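Local coordinates for Myo-inositol phosphohydrolase (Mitsuokella multacida, PDB 4WU3), which probably removes phosphate groups from inositol hexakisphosphate as a protein-tyrosine-phosphatase-like phytase, and binds inositol tetrakisphosphate in this structure, at residues 150-155 with 210-215; 399-404 with 500-505; 406-411 with 533-538; 554-559 with 601-606. The protein carries 2 engineered substitutions. All blocks are in the same frame, centred on the assembly; numbering follows the deposited sequence.

Interaction 1. Residues 150-155 with 210-215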
loop_
_atom_site.group_PDB
_atom_site.type_symbol
_atom_site.label_atom_id
_atom_site.label_comp_id
_atom_site.label_asym_id
_atom_site.label_seq_id
_atom_site.Cartn_x
_atom_site.Cartn_y
_atom_site.Cartn_z
ATOM N N ASP A 150 -0.929 5.574 22.446
ATOM C CA ASP A 150 -1.162 5.331 23.872
ATOM C C ASP A 150 -0.849 3.898 24.302
ATOM O O ASP A 150 -0.826 3.592 25.489
ATOM C CB ASP A 150 -2.574 5.736 24.327
ATOM C CG ASP A 150 -3.642 5.330 23.366
ATOM O OD1 ASP A 150 -3.576 4.190 22.884
ATOM O OD2 ASP A 150 -4.566 6.140 23.117
ATOM N N ILE A 151 -0.613 3.022 23.344
ATOM C CA ILE A 151 -0.035 1.730 23.656
ATOM C C ILE A 151 1.495 1.811 23.542
ATOM O O ILE A 151 2.223 1.298 24.400
ATOM C CB ILE A 151 -0.584 0.645 22.718
ATOM C CG1 ILE A 151 -2.027 0.307 23.088
ATOM C CG2 ILE A 151 0.259 -0.609 22.803
ATOM C CD1 ILE A 151 -2.157 -0.331 24.454
ATOM N N ILE A 152 1.977 2.488 22.496
ATOM C CA ILE A 152 3.416 2.510 22.184
ATOM C C ILE A 152 4.264 3.188 23.264
ATOM O O ILE A 152 5.298 2.659 23.662
ATOM C CB ILE A 152 3.685 3.186 20.825
ATOM C CG1 ILE A 152 3.190 2.284 19.696
ATOM C CG2 ILE A 152 5.166 3.492 20.654
ATOM C CD1 ILE A 152 3.123 2.968 18.353
ATOM N N ILE A 153 3.836 4.351 23.741
ATOM C CA ILE A 153 4.631 5.108 24.717
ATOM C C ILE A 153 4.872 4.323 26.017
ATOM O O ILE A 153 6.024 4.159 26.442
ATOM C CB ILE A 153 3.998 6.481 25.027
ATOM C CG1 ILE A 153 3.937 7.347 23.757
ATOM C CG2 ILE A 153 4.774 7.213 26.121
ATOM C CD1 ILE A 153 5.257 7.496 23.039
ATOM N N PRO A 154 3.796 3.839 26.664
ATOM C CA PRO A 154 4.012 3.041 27.885
ATOM C C PRO A 154 4.684 1.685 27.632
ATOM O O PRO A 154 5.395 1.188 28.489
ATOM C CB PRO A 154 2.593 2.848 28.452
ATOM C CG PRO A 154 1.657 3.178 27.329
ATOM C CD PRO A 154 2.373 4.167 26.455
ATOM N N LEU A 155 4.462 1.091 26.467
ATOM C CA LEU A 155 5.124 -0.155 26.116
ATOM C C LEU A 155 6.642 0.032 26.029
ATOM O O LEU A 155 7.421 -0.757 26.587
ATOM C CB LEU A 155 4.573 -0.709 24.799
ATOM C CG LEU A 155 5.242 -2.006 24.335
ATOM C CD1 LEU A 155 5.164 -3.084 25.417
ATOM C CD2 LEU A 155 4.619 -2.503 23.039
ATOM N N THR A 210 4.462 8.920 16.824
ATOM C CA THR A 210 4.770 7.502 16.689
ATOM C C THR A 210 4.473 6.966 15.280
ATOM O O THR A 210 3.519 6.220 15.082
ATOM C CB THR A 210 4.009 6.700 17.751
ATOM O OG1 THR A 210 2.629 7.083 17.748
ATOM C CG2 THR A 210 4.598 6.994 19.122
ATOM N N LEU A 211 5.311 7.333 14.312
ATOM C CA LEU A 211 5.071 6.993 12.903
ATOM C C LEU A 211 5.714 5.679 12.501
ATOM O O LEU A 211 6.882 5.435 12.802
ATOM C CB LEU A 211 5.621 8.078 11.978
ATOM C CG LEU A 211 5.127 9.488 12.245
ATOM C CD1 LEU A 211 5.610 10.431 11.155
ATOM C CD2 LEU A 211 3.618 9.501 12.342
ATOM N N GLN A 212 4.945 4.850 11.803
ATOM C CA GLN A 212 5.439 3.584 11.306
ATOM C C GLN A 212 6.457 3.840 10.206
ATOM O O GLN A 212 6.229 4.670 9.320
ATOM C CB GLN A 212 4.296 2.730 10.732
ATOM C CG GLN A 212 3.164 2.431 11.693
ATOM C CD GLN A 212 3.552 1.437 12.770
ATOM O OE1 GLN A 212 4.030 0.346 12.468
ATOM N NE2 GLN A 212 3.337 1.804 14.032
ATOM N N ASP A 213 7.562 3.106 10.251
ATOM C CA ASP A 213 8.558 3.172 9.209
ATOM C C ASP A 213 7.901 2.807 7.885
ATOM O O ASP A 213 7.023 1.945 7.826
ATOM C CB ASP A 213 9.699 2.212 9.533
ATOM C CG ASP A 213 10.970 2.516 8.776
ATOM O OD1 ASP A 213 10.963 3.332 7.829
ATOM O OD2 ASP A 213 12.000 1.919 9.133
ATOM N N HIS A 214 8.322 3.499 6.830
ATOM C CA HIS A 214 7.913 3.213 5.446
ATOM C C HIS A 214 6.648 3.918 4.929
ATOM O O HIS A 214 6.375 3.860 3.742
ATOM C CB HIS A 214 7.781 1.705 5.233
ATOM C CG HIS A 214 9.034 0.944 5.546
ATOM N ND1 HIS A 214 10.217 1.129 4.857
ATOM C CD2 HIS A 214 9.283 -0.015 6.468
ATOM C CE1 HIS A 214 11.141 0.325 5.353
ATOM N NE2 HIS A 214 10.597 -0.387 6.323
ATOM N N PHE A 215 5.905 4.595 5.796
ATOM C CA PHE A 215 4.620 5.156 5.426
ATOM C C PHE A 215 4.526 6.621 5.792
ATOM O O PHE A 215 5.295 7.116 6.614
ATOM C CB PHE A 215 3.484 4.439 6.147
ATOM C CG PHE A 215 3.333 2.992 5.781
ATOM C CD1 PHE A 215 3.125 2.611 4.464
ATOM C CD2 PHE A 215 3.368 2.018 6.759
ATOM C CE1 PHE A 215 2.972 1.288 4.137
ATOM C CE2 PHE A 215 3.210 0.696 6.439
ATOM C CZ PHE A 215 3.017 0.326 5.124
#
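The side-chain amide of Gln212 brings its NE2 to Ile152 CD1, at the long distance of 4.5 Å. The same NE2 is hydrogen-bonded to Asn144 O, which helps to set how the amide is turned. Two rings lie further along the loop. Asp213 OD1 sits 3.7 Å above the plane of the His214 ring, over its centre. The ring also meets Trp142 with the planes at about 90°, whereas Phe215 meets Trp142 almost parallel.

The contact itself is apolar and small. Ile152 and Thr210 meet tip to tip, with Ile152 CG2 3.9 Å from Thr210 CG2. Ile152 CD1 lies 3.9 Å from Thr210 CB. Thr210 CG2 is anti to its carbonyl carbon, and this points the methyl at the helix while OG1 takes the place between N and C. Ile153 adds a flank, its CD1 4.0 Å from Thr210 CG2.

Helix 149-161 thus rests on the end of strand 205-211, an edge strand of its mixed sheet. A type II turn from Gln212 to Phe215 follows and carries His214 into a pocket that holds inositol tetrakisphosphate. The Asp-His sequence recurs at Asp511 and His512, both in the second pocket, consistent with two phosphatase-like repeats in this phytase.

Interaction 2. Residues 399-404 with 500-505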
loop_
_atom_site.group_PDB
_atom_site.type_symbol
_atom_site.label_atom_id
_atom_site.label_comp_id
_atom_site.label_asym_id
_atom_site.label_seq_id
_atom_site.Cartn_x
_atom_site.Cartn_y
_atom_site.Cartn_z
ATOM N N GLY A 399 -36.305 -6.240 35.506
ATOM C CA GLY A 399 -36.608 -7.501 36.159
ATOM C C GLY A 399 -35.424 -8.032 36.926
ATOM O O GLY A 399 -35.589 -8.666 37.959
ATOM N N GLU A 400 -34.229 -7.801 36.404
ATOM C CA GLU A 400 -33.034 -8.319 37.050
ATOM C C GLU A 400 -32.663 -7.438 38.227
ATOM O O GLU A 400 -32.148 -7.915 39.226
ATOM C CB GLU A 400 -31.890 -8.431 36.059
ATOM C CG GLU A 400 -32.099 -9.551 35.060
ATOM C CD GLU A 400 -31.198 -9.429 33.860
ATOM O OE1 GLU A 400 -31.238 -8.374 33.191
ATOM O OE2 GLU A 400 -30.459 -10.393 33.584
ATOM N N LEU A 401 -32.947 -6.151 38.125
ATOM C CA LEU A 401 -32.723 -5.289 39.270
ATOM C C LEU A 401 -33.636 -5.710 40.420
ATOM O O LEU A 401 -33.200 -5.753 41.571
ATOM C CB LEU A 401 -32.954 -3.825 38.935
ATOM C CG LEU A 401 -32.772 -2.904 40.139
ATOM C CD1 LEU A 401 -31.339 -2.905 40.641
ATOM C CD2 LEU A 401 -33.207 -1.501 39.773
ATOM N N GLN A 402 -34.885 -6.040 40.105
ATOM C CA GLN A 402 -35.837 -6.463 41.144
ATOM C C GLN A 402 -35.333 -7.707 41.863
ATOM O O GLN A 402 -35.500 -7.830 43.073
ATOM C CB GLN A 402 -37.238 -6.724 40.570
ATOM C CG GLN A 402 -37.885 -5.511 39.912
ATOM C CD GLN A 402 -38.047 -4.331 40.865
ATOM O OE1 GLN A 402 -38.396 -4.499 42.033
ATOM N NE2 GLN A 402 -37.798 -3.132 40.364
ATOM N N ALA A 403 -34.712 -8.624 41.133
ATOM C CA ALA A 403 -34.187 -9.840 41.746
ATOM C C ALA A 403 -32.956 -9.575 42.623
ATOM O O ALA A 403 -32.750 -10.260 43.624
ATOM C CB ALA A 403 -33.859 -10.871 40.681
ATOM N N MET A 404 -32.134 -8.599 42.240
ATOM C CA MET A 404 -30.936 -8.255 43.019
ATOM C C MET A 404 -31.296 -7.623 44.355
ATOM O O MET A 404 -30.598 -7.797 45.347
ATOM C CB MET A 404 -30.089 -7.238 42.279
ATOM C CG MET A 404 -29.277 -7.775 41.128
ATOM S SD MET A 404 -28.337 -6.441 40.360
ATOM C CE MET A 404 -27.667 -5.633 41.797
ATOM N N ASN A 500 -35.951 2.805 42.613
ATOM C CA ASN A 500 -36.005 1.604 43.463
ATOM C C ASN A 500 -35.230 1.739 44.778
ATOM O O ASN A 500 -34.900 0.742 45.423
ATOM C CB ASN A 500 -35.534 0.369 42.686
ATOM C CG ASN A 500 -36.607 -0.170 41.750
ATOM O OD1 ASN A 500 -37.491 -0.920 42.163
ATOM N ND2 ASN A 500 -36.540 0.222 40.490
ATOM N N GLY A 501 -34.943 2.978 45.167
ATOM C CA GLY A 501 -34.417 3.262 46.500
ATOM C C GLY A 501 -32.924 3.041 46.685
ATOM O O GLY A 501 -32.448 2.889 47.812
ATOM N N LEU A 502 -32.172 3.030 45.588
ATOM C CA LEU A 502 -30.726 2.866 45.671
ATOM C C LEU A 502 -30.023 4.112 45.169
ATOM O O LEU A 502 -30.614 4.919 44.464
ATOM C CB LEU A 502 -30.270 1.658 44.850
ATOM C CG LEU A 502 -30.941 0.326 45.164
ATOM C CD1 LEU A 502 -30.545 -0.716 44.133
ATOM C CD2 LEU A 502 -30.579 -0.146 46.559
ATOM N N HIS A 503 -28.760 4.263 45.535
ATOM C CA HIS A 503 -27.952 5.365 45.033
ATOM C C HIS A 503 -27.244 4.985 43.748
ATOM O O HIS A 503 -27.094 3.809 43.428
ATOM C CB HIS A 503 -26.917 5.771 46.072
ATOM C CG HIS A 503 -27.511 6.144 47.389
ATOM N ND1 HIS A 503 -27.897 5.215 48.328
ATOM C CD2 HIS A 503 -27.784 7.349 47.926
ATOM C CE1 HIS A 503 -28.387 5.832 49.387
ATOM N NE2 HIS A 503 -28.328 7.129 49.169
ATOM N N TYR A 504 -26.783 5.991 43.024
ATOM C CA TYR A 504 -26.189 5.755 41.729
ATOM C C TYR A 504 -24.932 6.579 41.554
ATOM O O TYR A 504 -24.892 7.740 41.920
ATOM C CB TYR A 504 -27.193 6.098 40.629
ATOM C CG TYR A 504 -26.681 5.944 39.212
ATOM C CD1 TYR A 504 -26.703 4.704 38.574
ATOM C CD2 TYR A 504 -26.205 7.037 38.502
ATOM C CE1 TYR A 504 -26.248 4.557 37.275
ATOM C CE2 TYR A 504 -25.757 6.910 37.205
ATOM C CZ TYR A 504 -25.782 5.668 36.591
ATOM O OH TYR A 504 -25.331 5.530 35.292
ATOM N N TYR A 505 -23.897 5.963 41.002
ATOM C CA TYR A 505 -22.702 6.693 40.634
ATOM C C TYR A 505 -22.167 6.153 39.305
ATOM O O TYR A 505 -22.182 4.952 39.054
ATOM C CB TYR A 505 -21.636 6.634 41.743
ATOM C CG TYR A 505 -20.555 7.672 41.554
ATOM C CD1 TYR A 505 -20.670 8.938 42.109
ATOM C CD2 TYR A 505 -19.435 7.400 40.781
ATOM C CE1 TYR A 505 -19.696 9.903 41.904
ATOM C CE2 TYR A 505 -18.457 8.354 40.569
ATOM C CZ TYR A 505 -18.589 9.606 41.129
ATOM O OH TYR A 505 -17.612 10.552 40.897
#
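Gln402 is folded back at its second torsion, and this swings its amide over to Asn500. Asn500 CG stands anti to its carbonyl carbon (chi1 -78°), and from a CB that points at the helix this carries the amide to Gln402 and Leu401. The bond between the two amides runs from Gln402 NE2 to Asn500 OD1 at 2.9 Å and is fairly straight, at 162°. It leaves close to the Gln402 amide plane. It arrives above the Asn500 carbonyl plane, 43° out of it, and not on a lone pair.

Each amide has a second partner. Gln402 NE2 also bonds Asn398 OD1 one turn back, and Asn500 ND2 bonds Leu496 O. Leu401 lies beside this polar pair. Leu401 CD2 is 3.8 Å from Asn500 ND2, and Leu401 CD1 is 4.2 Å from Leu502 CD1. The side chains of Leu401 and Leu502 run past each other in opposite senses.

A leucine in place of Asn500 would probably leave Gln402 NE2 without this acceptor and Leu496 O without its side-chain donor.

Asn500 follows helix 493-499, which ends in a Schellman motif with Gly501 at the C-prime position. The chain then enters strand 503-509, at the edge of its mixed sheet. Leu502 packs on Ile416 and Ile418 of the adjacent strand 416-422. Leu401 also rests on Leu496, so helix 398-411 touches the end of helix 493-499 and the residues leading into the strand.

Interaction 3. Residues 406-411 with 533-538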
loop_
_atom_site.group_PDB
_atom_site.type_symbol
_atom_site.label_atom_id
_atom_site.label_comp_id
_atom_site.label_asym_id
_atom_site.label_seq_id
_atom_site.Cartn_x
_atom_site.Cartn_y
_atom_site.Cartn_z
ATOM N N PRO A 406 -33.590 -7.867 46.918
ATOM C CA PRO A 406 -33.674 -8.559 48.206
ATOM C C PRO A 406 -32.354 -9.193 48.608
ATOM O O PRO A 406 -32.039 -9.247 49.793
ATOM C CB PRO A 406 -34.738 -9.644 47.968
ATOM C CG PRO A 406 -34.805 -9.811 46.490
ATOM C CD PRO A 406 -34.466 -8.472 45.901
ATOM N N VAL A 407 -31.587 -9.672 47.633
ATOM C CA VAL A 407 -30.304 -10.294 47.929
ATOM C C VAL A 407 -29.354 -9.278 48.551
ATOM O O VAL A 407 -28.751 -9.544 49.594
ATOM C CB VAL A 407 -29.671 -10.924 46.674
ATOM C CG1 VAL A 407 -28.277 -11.447 46.977
ATOM C CG2 VAL A 407 -30.539 -12.061 46.163
ATOM N N LEU A 408 -29.233 -8.108 47.932
ATOM C CA LEU A 408 -28.296 -7.107 48.428
ATOM C C LEU A 408 -28.749 -6.548 49.771
ATOM O O LEU A 408 -27.946 -6.408 50.687
ATOM C CB LEU A 408 -28.082 -5.972 47.418
ATOM C CG LEU A 408 -27.440 -6.359 46.082
ATOM C CD1 LEU A 408 -27.166 -5.114 45.269
ATOM C CD2 LEU A 408 -26.156 -7.154 46.260
ATOM N N LYS A 409 -30.034 -6.246 49.896
ATOM C CA LYS A 409 -30.568 -5.769 51.163
ATOM C C LYS A 409 -30.411 -6.807 52.263
ATOM O O LYS A 409 -30.172 -6.465 53.416
ATOM C CB LYS A 409 -32.024 -5.373 51.000
ATOM C CG LYS A 409 -32.167 -4.101 50.190
ATOM C CD LYS A 409 -33.615 -3.794 49.890
ATOM C CE LYS A 409 -33.750 -2.413 49.283
ATOM N NZ LYS A 409 -35.175 -2.097 48.987
ATOM N N GLN A 410 -30.516 -8.077 51.904
ATOM C CA GLN A 410 -30.232 -9.157 52.837
ATOM C C GLN A 410 -28.823 -9.032 53.427
ATOM O O GLN A 410 -28.637 -9.224 54.620
ATOM C CB GLN A 410 -30.373 -10.507 52.130
ATOM C CG GLN A 410 -30.128 -11.706 53.025
ATOM C CD GLN A 410 -31.202 -11.851 54.075
ATOM O OE1 GLN A 410 -32.386 -11.958 53.754
ATOM N NE2 GLN A 410 -30.797 -11.866 55.338
ATOM N N GLN A 411 -27.835 -8.719 52.590
ATOM C CA GLN A 411 -26.427 -8.765 53.005
ATOM C C GLN A 411 -25.842 -7.405 53.387
ATOM O O GLN A 411 -24.840 -7.331 54.086
ATOM C CB GLN A 411 -25.579 -9.393 51.900
ATOM C CG GLN A 411 -25.979 -10.824 51.587
ATOM C CD GLN A 411 -25.209 -11.420 50.431
ATOM O OE1 GLN A 411 -24.001 -11.191 50.271
ATOM N NE2 GLN A 411 -25.894 -12.203 49.628
ATOM N N ASN A 533 -19.968 1.512 56.017
ATOM C CA ASN A 533 -20.811 0.360 55.709
ATOM C C ASN A 533 -21.482 0.453 54.335
ATOM O O ASN A 533 -22.391 -0.324 54.055
ATOM C CB ASN A 533 -21.940 0.144 56.730
ATOM C CG ASN A 533 -21.518 0.320 58.174
ATOM O OD1 ASN A 533 -22.213 0.969 58.969
ATOM N ND2 ASN A 533 -20.422 -0.290 58.537
ATOM N N ALA A 534 -21.086 1.413 53.503
ATOM C CA ALA A 534 -21.640 1.495 52.148
ATOM C C ALA A 534 -21.349 0.183 51.418
ATOM O O ALA A 534 -20.283 -0.418 51.604
ATOM C CB ALA A 534 -21.045 2.667 51.375
ATOM N N TRP A 535 -22.312 -0.260 50.612
ATOM C CA TRP A 535 -22.163 -1.456 49.795
ATOM C C TRP A 535 -22.062 -1.039 48.333
ATOM O O TRP A 535 -22.918 -0.311 47.836
ATOM C CB TRP A 535 -23.366 -2.362 49.988
ATOM C CG TRP A 535 -23.321 -3.604 49.176
ATOM C CD1 TRP A 535 -23.397 -3.698 47.824
ATOM C CD2 TRP A 535 -23.210 -4.940 49.669
ATOM N NE1 TRP A 535 -23.341 -5.011 47.441
ATOM C CE2 TRP A 535 -23.222 -5.795 48.554
ATOM C CE3 TRP A 535 -23.092 -5.496 50.945
ATOM C CZ2 TRP A 535 -23.131 -7.176 48.670
ATOM C CZ3 TRP A 535 -22.988 -6.875 51.060
ATOM C CH2 TRP A 535 -23.008 -7.697 49.927
ATOM N N LEU A 536 -21.012 -1.485 47.650
ATOM C CA LEU A 536 -20.800 -1.114 46.256
ATOM C C LEU A 536 -21.088 -2.258 45.316
ATOM O O LEU A 536 -20.464 -3.316 45.407
ATOM C CB LEU A 536 -19.359 -0.681 46.034
ATOM C CG LEU A 536 -18.896 0.512 46.850
ATOM C CD1 LEU A 536 -17.440 0.810 46.527
ATOM C CD2 LEU A 536 -19.777 1.718 46.597
ATOM N N HIS A 537 -22.034 -2.041 44.406
ATOM C CA HIS A 537 -22.317 -3.018 43.360
ATOM C C HIS A 537 -21.826 -2.526 42.009
ATOM O O HIS A 537 -22.405 -1.623 41.424
ATOM C CB HIS A 537 -23.803 -3.320 43.261
ATOM C CG HIS A 537 -24.127 -4.296 42.177
ATOM N ND1 HIS A 537 -24.146 -5.658 42.386
ATOM C CD2 HIS A 537 -24.399 -4.114 40.866
ATOM C CE1 HIS A 537 -24.436 -6.271 41.256
ATOM N NE2 HIS A 537 -24.599 -5.357 40.319
ATOM N N PHE A 538 -20.750 -3.126 41.515
ATOM C CA PHE A 538 -20.191 -2.729 40.244
ATOM C C PHE A 538 -20.829 -3.490 39.102
ATOM O O PHE A 538 -21.028 -4.704 39.180
ATOM C CB PHE A 538 -18.698 -2.989 40.220
ATOM C CG PHE A 538 -17.929 -2.149 41.175
ATOM C CD1 PHE A 538 -17.492 -0.898 40.814
ATOM C CD2 PHE A 538 -17.634 -2.623 42.438
ATOM C CE1 PHE A 538 -16.770 -0.122 41.706
ATOM C CE2 PHE A 538 -16.928 -1.850 43.335
ATOM C CZ PHE A 538 -16.490 -0.599 42.965
#
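Leu408 meets the strand first. Its side chain crosses that of Trp535 at about a right angle, with Leu408 CD2 3.7 Å from Trp535 NE1 and 3.9 Å from Trp535 CZ2. The other methyl, Leu408 CD1, lies 4.2 Å from His537 ND1. The indole and imidazole nitrogens have polar partners elsewhere: Trp535 NE1 and His537 ND1 both bond Ser391 OG, and His537 NE2 bonds Ser393 OG.

The strand reached here, 535-539, lies between 390-393 and 416-422 in the mixed sheet of the phosphatase-like fold. It leads into the P-loop that starts at Ser540 and lines the inositol phosphate pocket. The short helix and strand axes run roughly antiparallel, at 150°, and come within 10.5 Å.

One turn on, Gln411 reaches the far end of the indole. Gln411 CB lies 3.7 Å from Trp535 CH2, and the backbone Gln411 O is 3.6 Å from Trp535 CZ3. The extended side chain sets Gln411 OE1 near Trp535 CH2, its amide plane 82° from the ring. Putting an alanine at Trp535 would probably open a gap beside Leu408 and Gln411 and take from Ser391 its indole partner. Asn360 ND2 and Thr358 OG1 bond Gln411 OE1.

Interaction 4. Residues 554-559 with 601-606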
loop_
_atom_site.group_PDB
_atom_site.type_symbol
_atom_site.label_atom_id
_atom_site.label_comp_id
_atom_site.label_asym_id
_atom_site.label_seq_id
_atom_site.Cartn_x
_atom_site.Cartn_y
_atom_site.Cartn_z
ATOM N N TYR A 554 -10.660 -2.237 44.520
ATOM C CA TYR A 554 -11.288 -1.957 45.798
ATOM C C TYR A 554 -10.901 -3.016 46.840
ATOM O O TYR A 554 -10.555 -2.679 47.969
ATOM C CB TYR A 554 -12.805 -1.896 45.622
ATOM C CG TYR A 554 -13.565 -1.467 46.851
ATOM C CD1 TYR A 554 -13.219 -0.314 47.537
ATOM C CD2 TYR A 554 -14.647 -2.196 47.309
ATOM C CE1 TYR A 554 -13.918 0.088 48.657
ATOM C CE2 TYR A 554 -15.354 -1.796 48.426
ATOM C CZ TYR A 554 -14.985 -0.654 49.096
ATOM O OH TYR A 554 -15.691 -0.259 50.216
ATOM N N ASP A 555 -10.959 -4.292 46.460
ATOM C CA ASP A 555 -10.524 -5.371 47.332
ATOM C C ASP A 555 -9.122 -5.070 47.878
ATOM O O ASP A 555 -8.906 -5.095 49.093
ATOM C CB ASP A 555 -10.543 -6.697 46.571
ATOM C CG ASP A 555 -10.511 -7.928 47.493
ATOM O OD1 ASP A 555 -10.361 -7.783 48.732
ATOM O OD2 ASP A 555 -10.630 -9.060 46.963
ATOM N N MET A 556 -8.183 -4.767 46.979
ATOM C CA MET A 556 -6.799 -4.487 47.363
ATOM C C MET A 556 -6.739 -3.340 48.343
ATOM O O MET A 556 -6.019 -3.402 49.347
ATOM C CB MET A 556 -5.955 -4.066 46.160
ATOM C CG MET A 556 -5.483 -5.186 45.273
ATOM S SD MET A 556 -4.626 -4.517 43.834
ATOM C CE MET A 556 -5.254 -5.628 42.588
ATOM N N MET A 557 -7.447 -2.268 48.016
ATOM C CA MET A 557 -7.418 -1.067 48.835
ATOM C C MET A 557 -7.798 -1.402 50.274
ATOM O O MET A 557 -7.199 -0.889 51.208
ATOM C CB MET A 557 -8.364 0.006 48.272
ATOM C CG MET A 557 -7.857 0.698 47.008
ATOM S SD MET A 557 -9.107 1.704 46.173
ATOM C CE MET A 557 -9.211 3.113 47.276
ATOM N N LYS A 558 -8.797 -2.263 50.441
ATOM C CA LYS A 558 -9.360 -2.563 51.762
ATOM C C LYS A 558 -8.580 -3.669 52.467
ATOM O O LYS A 558 -8.604 -3.774 53.684
ATOM C CB LYS A 558 -10.829 -2.990 51.623
ATOM C CG LYS A 558 -11.720 -1.989 50.897
ATOM C CD LYS A 558 -12.155 -0.853 51.805
ATOM C CE LYS A 558 -13.173 -1.329 52.832
ATOM N NZ LYS A 558 -13.661 -0.213 53.687
ATOM N N ASN A 559 -7.881 -4.487 51.689
ATOM C CA ASN A 559 -7.162 -5.629 52.226
ATOM C C ASN A 559 -5.752 -5.685 51.666
ATOM O O ASN A 559 -5.394 -6.632 50.972
ATOM C CB ASN A 559 -7.904 -6.917 51.884
ATOM C CG ASN A 559 -9.277 -6.974 52.515
ATOM O OD1 ASN A 559 -9.416 -7.267 53.693
ATOM N ND2 ASN A 559 -10.293 -6.676 51.741
ATOM N N HIS A 601 -0.121 -5.552 33.323
ATOM C CA HIS A 601 0.957 -4.706 33.807
ATOM C C HIS A 601 0.445 -3.720 34.854
ATOM O O HIS A 601 1.022 -3.600 35.939
ATOM C CB HIS A 601 1.540 -3.938 32.623
ATOM C CG HIS A 601 2.828 -3.240 32.917
ATOM N ND1 HIS A 601 2.951 -1.871 32.900
ATOM C CD2 HIS A 601 4.057 -3.723 33.205
ATOM C CE1 HIS A 601 4.198 -1.537 33.177
ATOM N NE2 HIS A 601 4.889 -2.643 33.368
ATOM N N MET A 602 -0.642 -3.022 34.526
ATOM C CA MET A 602 -1.122 -1.928 35.350
ATOM C C MET A 602 -1.777 -2.389 36.646
ATOM O O MET A 602 -1.757 -1.647 37.629
ATOM C CB MET A 602 -2.092 -1.035 34.562
ATOM C CG MET A 602 -1.452 -0.270 33.407
ATOM S SD MET A 602 -0.083 0.805 33.893
ATOM C CE MET A 602 -0.943 2.109 34.753
ATOM N N ILE A 603 -2.363 -3.586 36.668
ATOM C CA ILE A 603 -2.984 -4.071 37.901
ATOM C C ILE A 603 -1.913 -4.363 38.955
ATOM O O ILE A 603 -2.145 -4.157 40.146
ATOM C CB ILE A 603 -3.878 -5.306 37.684
ATOM C CG1 ILE A 603 -4.691 -5.618 38.951
ATOM C CG2 ILE A 603 -3.047 -6.520 37.309
ATOM C CD1 ILE A 603 -5.617 -4.507 39.393
ATOM N N GLU A 604 -0.741 -4.823 38.515
ATOM C CA GLU A 604 0.413 -4.957 39.400
ATOM C C GLU A 604 0.882 -3.613 39.914
ATOM O O GLU A 604 1.217 -3.476 41.096
ATOM C CB GLU A 604 1.589 -5.595 38.677
ATOM C CG GLU A 604 1.460 -7.083 38.486
ATOM C CD GLU A 604 2.715 -7.704 37.908
ATOM O OE1 GLU A 604 3.538 -6.968 37.321
ATOM O OE2 GLU A 604 2.877 -8.934 38.040
ATOM N N LYS A 605 0.956 -2.629 39.023
ATOM C CA LYS A 605 1.345 -1.297 39.448
ATOM C C LYS A 605 0.385 -0.830 40.530
ATOM O O LYS A 605 0.804 -0.365 41.596
ATOM C CB LYS A 605 1.388 -0.324 38.275
ATOM C CG LYS A 605 2.644 -0.490 37.430
ATOM C CD LYS A 605 2.930 0.718 36.555
ATOM C CE LYS A 605 4.323 0.616 35.946
ATOM N NZ LYS A 605 4.647 1.753 35.038
ATOM N N PHE A 606 -0.907 -0.989 40.284
ATOM C CA PHE A 606 -1.884 -0.500 41.235
ATOM C C PHE A 606 -1.730 -1.196 42.585
ATOM O O PHE A 606 -1.938 -0.585 43.618
ATOM C CB PHE A 606 -3.305 -0.660 40.712
ATOM C CG PHE A 606 -4.327 -0.078 41.620
ATOM C CD1 PHE A 606 -4.645 1.261 41.538
ATOM C CD2 PHE A 606 -4.945 -0.859 42.584
ATOM C CE1 PHE A 606 -5.577 1.806 42.382
ATOM C CE2 PHE A 606 -5.881 -0.316 43.436
ATOM C CZ PHE A 606 -6.196 1.019 43.332
#
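On the turn that carries Met556 and Met557 to Phe606, Asp555 O accepts several N-H groups. The backbone Asn559 N is the closest, 2.9 Å from Asp555 O. Lys558 N adds a weak bond, and so does Asn559 ND2. Asn559 ND2 also reaches Asp555 OD1 weakly, at 3.2 Å. The Asp555 carboxylate has firmer partners outside, a salt bridge to Arg570 and a hydrogen bond to Gln571.

Across the contact the packing is apolar and buried. Both methionines come to the edge of the Phe606 ring. Met556 SD lies in the ring plane, 3.9 Å from Phe606 CD2. Met557 SD is 5.5 Å from the ring centroid, and Met557 CG is 4.0 Å from Phe606 CZ. These are edge-on Met-aromatic contacts. Phe606 CG is anti to its backbone N (chi1 -176°), which sends the ring across to the other helix. Trp622 also meets this ring, edge-to-face.

Met556 ends against Ile603. Met556 CE is modelled 3.4 Å from Ile603 CD1, a closeness that is doubtful.

The short axes run almost parallel, 21° apart. Helix 545-558 starts at the phosphate-binding P-loop, which contributes Gly545 and Arg546 to the pocket. Helix 593-613 follows just after Lys592 and includes Tyr596 of the same pocket. This near-parallel helix pair, one from the P-loop and one bearing Tyr596, flanks the inositol phosphate pocket of the PTP-like fold.

From the N terminus, interaction 1 closes first, bringing helix 149-161 to strand 205-211 before the others open. Interactions 2 and 3 both start from helix 398-411 and close long loops, with 95 and 121 residues between their segments. Those segments alternate along the chain, so the loops cross. They join that one helix to two strands of the second five-stranded mixed sheet, 503-509 at its edge and 535-539 within it. Their centres are 10 Å apart, and Met404 packs on His537. Interaction 4 closes last, a separate 41-residue loop without strand between helices 545-558 and 593-613. Leu536 of interaction 3 touches Tyr554 of interaction 4. Interactions 1 and 4 do not touch, but Ile151 packs against helix 593-613.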